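Side-chain contacts in beta-galactosidase (Bacteroides thetaiotaomicron, PDB 5MUJ), which probably removes arabinofuranose units from the rhamnogalacturonan-II pectin chain B glycan, which it binds, as a glycoside hydrolase of a gut bacterium: residues V77-K82 and T156-V161; S111-K116 and N120-F125. One frame throughout, in Å; residues are numbered along the deposited sequence.

Interaction 1 (V77-K82 and T156-V161); sequences VVYNGK and TGYEAV. With RAM (alpha-L-rhamnopyranose), chain B; RAM (alpha-L-rhamnopyranose), chain C.
The ring of Tyr158 drives its edge at the face of Tyr79 in a T-shaped stack, with centroids 5.3 Å apart and planes at 84°. CD1 of Tyr158 leads, 3.8 Å from CG of Tyr79, while CB of Tyr158 stands over the same face, 4.3 Å from the ring centroid, in a CH-pi contact. Here the packing is tight and buried. With CG anti to the backbone N (chi1 168°), Tyr79 reaches from the end of its strand to the loop, where its CE1 lies 3.3 Å from the carbonyl O of Gly157. Gly81 N lies over the opposite face of Tyr79, 3.5 Å above the plane and toward the rim. Hydrogen bonds from the hydroxyl to Thr83 O and Gly87 N anchor the far end of the ring, and the contacts on its two faces limit its rotation. The five four-stranded antiparallel sheets form a five-bladed beta-propeller; the stack joins the blade holding strand 71-79 to the loop between strands 146-153 and 166-172 of the next blade. In contrast to the buried stack, the type II' turn from Tyr158 to Val161 faces the glycan. Tyr158 OH and O3 of the chain B rhamnose share a 2.8 Å hydrogen bond, O3 lying near the plane of the tyrosine ring. Glu159, its OE2 tied to Tyr90 OH, brings OE1 to 3.5 Å from C2 of that rhamnose. The turn ends at partly exposed Val161, whose CG2 meets O2 of the chain C rhamnose.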
loop_
_atom_site.group_PDB
_atom_site.type_symbol
_atom_site.label_atom_id
_atom_site.label_comp_id
_atom_site.label_asym_id
_atom_site.label_seq_id
_atom_site.Cartn_x
_atom_site.Cartn_y
_atom_site.Cartn_z
ATOM N N VAL A 77 -8.016 -4.705 -1.836
ATOM C CA VAL A 77 -8.542 -4.631 -3.175
ATOM C C VAL A 77 -8.716 -6.049 -3.733
ATOM O O VAL A 77 -7.975 -6.985 -3.385
ATOM C CB VAL A 77 -7.667 -3.745 -4.110
ATOM C CG1 VAL A 77 -7.516 -2.367 -3.461
ATOM C CG2 VAL A 77 -6.319 -4.406 -4.436
ATOM N N VAL A 78 -9.725 -6.195 -4.563
ATOM C CA VAL A 78 -10.006 -7.398 -5.277
ATOM C C VAL A 78 -9.963 -7.071 -6.802
ATOM O O VAL A 78 -10.595 -6.113 -7.290
ATOM C CB VAL A 78 -11.403 -7.942 -4.928
ATOM C CG1 VAL A 78 -11.795 -9.079 -5.849
ATOM C CG2 VAL A 78 -11.468 -8.401 -3.457
ATOM N N TYR A 79 -9.249 -7.891 -7.536
ATOM C CA TYR A 79 -9.281 -7.898 -9.017
ATOM C C TYR A 79 -10.007 -9.169 -9.416
ATOM O O TYR A 79 -9.665 -10.248 -8.895
ATOM C CB TYR A 79 -7.861 -7.884 -9.589
ATOM C CG TYR A 79 -7.827 -8.176 -11.068
ATOM C CD1 TYR A 79 -8.269 -7.224 -11.992
ATOM C CD2 TYR A 79 -7.383 -9.387 -11.548
ATOM C CE1 TYR A 79 -8.285 -7.501 -13.338
ATOM C CE2 TYR A 79 -7.370 -9.664 -12.907
ATOM C CZ TYR A 79 -7.828 -8.708 -13.799
ATOM O OH TYR A 79 -7.818 -8.916 -15.159
ATOM N N ASN A 80 -11.031 -9.055 -10.255
ATOM C CA ASN A 80 -11.953 -10.179 -10.510
ATOM C C ASN A 80 -11.669 -10.890 -11.817
ATOM O O ASN A 80 -12.570 -11.139 -12.631
ATOM C CB ASN A 80 -13.415 -9.742 -10.425
ATOM C CG ASN A 80 -13.777 -8.700 -11.466
ATOM O OD1 ASN A 80 -12.906 -8.025 -12.027
ATOM N ND2 ASN A 80 -15.058 -8.532 -11.700
ATOM N N GLY A 81 -10.403 -11.244 -11.983
ATOM C CA GLY A 81 -9.935 -11.984 -13.146
ATOM C C GLY A 81 -8.794 -12.905 -12.747
ATOM O O GLY A 81 -8.172 -12.698 -11.713
ATOM N N LYS A 82 -8.527 -13.901 -13.588
ATOM C CA LYS A 82 -7.325 -14.766 -13.483
ATOM C C LYS A 82 -6.086 -14.233 -14.204
ATOM O O LYS A 82 -4.957 -14.470 -13.777
ATOM C CB LYS A 82 -7.632 -16.159 -14.044
ATOM C CG LYS A 82 -6.514 -17.168 -13.844
ATOM C CD LYS A 82 -6.915 -18.592 -14.191
ATOM C CE LYS A 82 -5.783 -19.555 -13.863
ATOM N NZ LYS A 82 -4.647 -19.455 -14.811
ATOM N N THR A 156 -10.227 -1.526 -18.313
ATOM C CA THR A 156 -10.475 -2.828 -17.699
ATOM C C THR A 156 -9.131 -3.548 -17.557
ATOM O O THR A 156 -8.053 -2.972 -17.878
ATOM C CB THR A 156 -11.497 -3.655 -18.501
ATOM O OG1 THR A 156 -10.987 -3.889 -19.815
ATOM C CG2 THR A 156 -12.839 -2.943 -18.578
ATOM N N GLY A 157 -9.172 -4.815 -17.189
ATOM C CA GLY A 157 -7.961 -5.572 -16.949
ATOM C C GLY A 157 -7.271 -5.235 -15.645
ATOM O O GLY A 157 -7.826 -4.562 -14.735
ATOM N N TYR A 158 -6.077 -5.794 -15.524
ATOM C CA TYR A 158 -5.257 -5.603 -14.348
ATOM C C TYR A 158 -4.486 -4.266 -14.387
ATOM O O TYR A 158 -3.638 -4.052 -15.250
ATOM C CB TYR A 158 -4.289 -6.754 -14.187
ATOM C CG TYR A 158 -3.561 -6.766 -12.857
ATOM C CD1 TYR A 158 -4.237 -7.139 -11.682
ATOM C CD2 TYR A 158 -2.214 -6.418 -12.749
ATOM C CE1 TYR A 158 -3.583 -7.179 -10.442
ATOM C CE2 TYR A 158 -1.560 -6.441 -11.516
ATOM C CZ TYR A 158 -2.243 -6.830 -10.368
ATOM O OH TYR A 158 -1.575 -6.859 -9.163
ATOM N N GLU A 159 -4.787 -3.410 -13.426
ATOM C CA GLU A 159 -4.153 -2.113 -13.233
ATOM C C GLU A 159 -4.194 -1.285 -14.522
ATOM O O GLU A 159 -5.277 -1.030 -15.019
ATOM C CB GLU A 159 -2.775 -2.262 -12.578
ATOM C CG GLU A 159 -2.880 -2.830 -11.153
ATOM C CD GLU A 159 -1.656 -2.659 -10.263
ATOM O OE1 GLU A 159 -0.543 -2.434 -10.786
ATOM O OE2 GLU A 159 -1.788 -2.802 -9.020
ATOM N N ALA A 160 -3.026 -0.922 -15.062
ATOM C CA ALA A 160 -2.929 0.037 -16.139
ATOM C C ALA A 160 -2.802 -0.602 -17.501
ATOM O O ALA A 160 -2.407 0.061 -18.436
ATOM C CB ALA A 160 -1.781 1.009 -15.901
ATOM N N VAL A 161 -3.127 -1.880 -17.639
ATOM C CA VAL A 161 -2.963 -2.559 -18.939
ATOM C C VAL A 161 -3.778 -1.957 -20.114
ATOM O O VAL A 161 -3.300 -1.985 -21.253
ATOM C CB VAL A 161 -3.229 -4.088 -18.796
ATOM C CG1 VAL A 161 -4.696 -4.378 -18.528
ATOM C CG2 VAL A 161 -2.748 -4.860 -20.017
HETATM C C1 RAM B . 3.043 -4.876 -10.737
HETATM C C2 RAM B . 2.002 -4.590 -9.686
HETATM C C3 RAM B . 1.649 -5.905 -8.995
HETATM C C4 RAM B . 2.936 -6.485 -8.407
HETATM C C5 RAM B . 4.100 -6.662 -9.394
HETATM C C6 RAM B . 5.433 -6.833 -8.686
HETATM O O2 RAM B . 2.551 -3.621 -8.753
HETATM O O3 RAM B . 0.654 -5.730 -7.983
HETATM O O4 RAM B . 2.654 -7.786 -7.920
HETATM O O5 RAM B . 4.226 -5.626 -10.401
HETATM C C1 RAM C . 0.563 -5.058 -23.804
HETATM C C2 RAM C . 0.119 -5.117 -22.366
HETATM C C3 RAM C . 1.298 -5.035 -21.424
HETATM C C4 RAM C . 2.108 -3.767 -21.726
HETATM C C5 RAM C . 2.458 -3.608 -23.210
HETATM C C6 RAM C . 2.920 -2.188 -23.540
HETATM O O2 RAM C . -0.740 -3.982 -22.208
HETATM O O3 RAM C . 0.774 -5.027 -20.087
HETATM O O4 RAM C . 3.239 -4.225 -20.981
HETATM O O5 RAM C . 1.344 -3.880 -24.058
#

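Interaction 2 (S111-K116 and N120-F125); sequences SYRDGK and NQRGGF
Ser111 and Tyr112 run beside the start of strand 121-126, the CA atoms of Ser111 and Arg122 lying 6.5 Å apart and those of Tyr112 and Asn120 5.6 Å, with no backbone hydrogen bond between the two segments. A side chain supplies the link instead: Arg122 NE donates an almost straight bond (2.7 Å, 169°) to Ser111 O, within the guanidinium plane but tilted from that of the carbonyl. Bends at chi2 and chi3 turn the Arg122 head back to this oxygen. CB of Arg113 lies over one face of the same guanidinium, 3.6 Å above it and toward its rim. The segments bridge two blades of the beta-propeller, 111-116 leaving strand 104-110 and 120-125 opening the next blade with a classic beta bulge, Asn120 and Gln121 both facing Gly153. The two guanidinium planes are only 16° apart, and Arg113 NE comes within 3.7 Å of Arg122 NH1. Asp118 probably offsets this like-charge approach, forming salt bridges to both atoms; Arg122 NH2 also pairs with Glu181, and Arg113 NH1 with Asp186, while Leu185 is a further polar partner of Arg113. A leucine in place of Arg122 would probably leave Ser111 O without this donor, Glu181 without its arginine mate and Asp118 with only Arg113 of the pair. Next to Ser111, Tyr112 presents its ring edge to the backbone of Asn120, CE1 standing 3.3 Å from the carbonyl O, while its hydroxyl bonds to Gly89 O.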
loop_
_atom_site.group_PDB
_atom_site.type_symbol
_atom_site.label_atom_id
_atom_site.label_comp_id
_atom_site.label_asym_id
_atom_site.label_seq_id
_atom_site.Cartn_x
_atom_site.Cartn_y
_atom_site.Cartn_z
ATOM N N SER A 111 -16.951 0.508 -4.911
ATOM C CA SER A 111 -17.484 -0.395 -5.920
ATOM C C SER A 111 -17.317 0.243 -7.307
ATOM O O SER A 111 -17.194 1.453 -7.405
ATOM C CB SER A 111 -18.959 -0.615 -5.659
ATOM O OG SER A 111 -19.184 -1.025 -4.316
ATOM N N TYR A 112 -17.426 -0.572 -8.349
ATOM C CA TYR A 112 -17.427 -0.079 -9.718
ATOM C C TYR A 112 -18.492 1.003 -9.836
ATOM O O TYR A 112 -19.644 0.808 -9.451
ATOM C CB TYR A 112 -17.719 -1.170 -10.754
ATOM C CG TYR A 112 -16.736 -2.303 -10.785
ATOM C CD1 TYR A 112 -15.392 -2.090 -11.076
ATOM C CD2 TYR A 112 -17.162 -3.609 -10.488
ATOM C CE1 TYR A 112 -14.503 -3.141 -11.052
ATOM C CE2 TYR A 112 -16.278 -4.669 -10.469
ATOM C CZ TYR A 112 -14.945 -4.439 -10.779
ATOM O OH TYR A 112 -14.040 -5.460 -10.772
ATOM N N ARG A 113 -18.078 2.135 -10.404
ATOM C CA ARG A 113 -18.860 3.318 -10.369
ATOM C C ARG A 113 -19.228 3.756 -11.819
ATOM O O ARG A 113 -18.530 4.578 -12.478
ATOM C CB ARG A 113 -18.161 4.389 -9.541
ATOM C CG ARG A 113 -18.997 5.631 -9.464
ATOM C CD ARG A 113 -18.552 6.628 -8.448
ATOM N NE ARG A 113 -17.348 7.352 -8.892
ATOM C CZ ARG A 113 -17.100 8.633 -8.599
ATOM N NH1 ARG A 113 -17.982 9.408 -7.930
ATOM N NH2 ARG A 113 -15.939 9.172 -8.986
ATOM N N ASP A 114 -20.314 3.172 -12.323
ATOM C CA ASP A 114 -20.722 3.367 -13.743
ATOM C C ASP A 114 -20.960 4.836 -14.084
ATOM O O ASP A 114 -21.588 5.575 -13.313
ATOM C CB ASP A 114 -22.001 2.570 -14.050
ATOM C CG ASP A 114 -21.763 1.074 -14.109
ATOM O OD1 ASP A 114 -20.718 0.618 -14.611
ATOM O OD2 ASP A 114 -22.641 0.331 -13.631
ATOM N N GLY A 115 -20.452 5.267 -15.252
ATOM C CA GLY A 115 -20.650 6.631 -15.714
ATOM C C GLY A 115 -19.658 7.664 -15.205
ATOM O O GLY A 115 -19.806 8.853 -15.525
ATOM N N LYS A 116 -18.643 7.229 -14.451
ATOM C CA LYS A 116 -17.652 8.115 -13.860
ATOM C C LYS A 116 -16.246 7.762 -14.367
ATOM O O LYS A 116 -16.054 6.742 -14.990
ATOM C CB LYS A 116 -17.742 8.027 -12.325
ATOM C CG LYS A 116 -19.064 8.541 -11.790
ATOM C CD LYS A 116 -19.152 10.054 -11.834
ATOM C CE LYS A 116 -20.554 10.472 -11.515
ATOM N NZ LYS A 116 -20.744 11.915 -11.457
ATOM N N ASN A 120 -14.096 1.508 -13.763
ATOM C CA ASN A 120 -13.547 0.132 -13.806
ATOM C C ASN A 120 -12.437 -0.190 -12.787
ATOM O O ASN A 120 -12.172 -1.367 -12.532
ATOM C CB ASN A 120 -13.058 -0.180 -15.240
ATOM C CG ASN A 120 -14.196 -0.271 -16.231
ATOM O OD1 ASN A 120 -15.300 -0.693 -15.877
ATOM N ND2 ASN A 120 -13.937 0.090 -17.489
ATOM N N GLN A 121 -11.820 0.833 -12.178
ATOM C CA GLN A 121 -10.739 0.654 -11.197
ATOM C C GLN A 121 -10.986 1.513 -9.981
ATOM O O GLN A 121 -11.079 2.733 -10.099
ATOM C CB GLN A 121 -9.371 1.022 -11.777
ATOM C CG GLN A 121 -9.052 0.357 -13.126
ATOM C CD GLN A 121 -8.648 -1.110 -12.977
ATOM O OE1 GLN A 121 -8.341 -1.559 -11.890
ATOM N NE2 GLN A 121 -8.640 -1.840 -14.059
ATOM N N ARG A 122 -11.184 0.857 -8.829
ATOM C CA ARG A 122 -11.536 1.517 -7.569
ATOM C C ARG A 122 -10.755 0.841 -6.447
ATOM O O ARG A 122 -11.321 0.017 -5.696
ATOM C CB ARG A 122 -13.055 1.391 -7.298
ATOM C CG ARG A 122 -13.941 2.020 -8.393
ATOM C CD ARG A 122 -14.330 3.461 -8.141
ATOM N NE ARG A 122 -15.439 3.528 -7.209
ATOM C CZ ARG A 122 -15.742 4.539 -6.401
ATOM N NH1 ARG A 122 -15.067 5.687 -6.434
ATOM N NH2 ARG A 122 -16.779 4.414 -5.573
ATOM N N GLY A 123 -9.463 1.140 -6.302
ATOM C CA GLY A 123 -8.615 0.436 -5.314
ATOM C C GLY A 123 -8.143 1.375 -4.231
ATOM O O GLY A 123 -7.194 2.127 -4.408
ATOM N N GLY A 124 -8.677 1.236 -3.015
ATOM C CA GLY A 124 -8.549 2.253 -1.986
ATOM C C GLY A 124 -7.640 2.015 -0.805
ATOM O O GLY A 124 -7.380 0.852 -0.402
ATOM N N PHE A 125 -7.210 3.130 -0.187
ATOM C CA PHE A 125 -6.195 3.171 0.832
ATOM C C PHE A 125 -6.610 4.229 1.864
ATOM O O PHE A 125 -6.486 5.433 1.684
ATOM C CB PHE A 125 -4.825 3.512 0.289
ATOM C CG PHE A 125 -4.461 2.747 -0.951
ATOM C CD1 PHE A 125 -4.085 1.420 -0.901
ATOM C CD2 PHE A 125 -4.545 3.367 -2.170
ATOM C CE1 PHE A 125 -3.778 0.729 -2.070
ATOM C CE2 PHE A 125 -4.248 2.709 -3.345
ATOM C CZ PHE A 125 -3.875 1.378 -3.302
#

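How the interactions relate
Interactions 1 and 2 lie on the same side of the chain's centre, their own centres 12 Å apart, and join the same two propeller blades. Their segments also touch directly. Gln121 NE2 probably donates a hydrogen bond to Gly157 O (2.9 Å), tying the strand of interaction 2 to the loop that carries Tyr158. Close by, Thr156 CG2 packs 3.4 Å from Asn120 ND2, and between the strands Val77 CG1 meets Gly123 CA at 3.5 Å. The glycan reaches the two contacts unequally: Tyr158, Glu159, Ala160 and Val161 of interaction 1 line its pocket, whereas in interaction 2 the Asn120 side chain is about 14 Å from the bound substituted fucose.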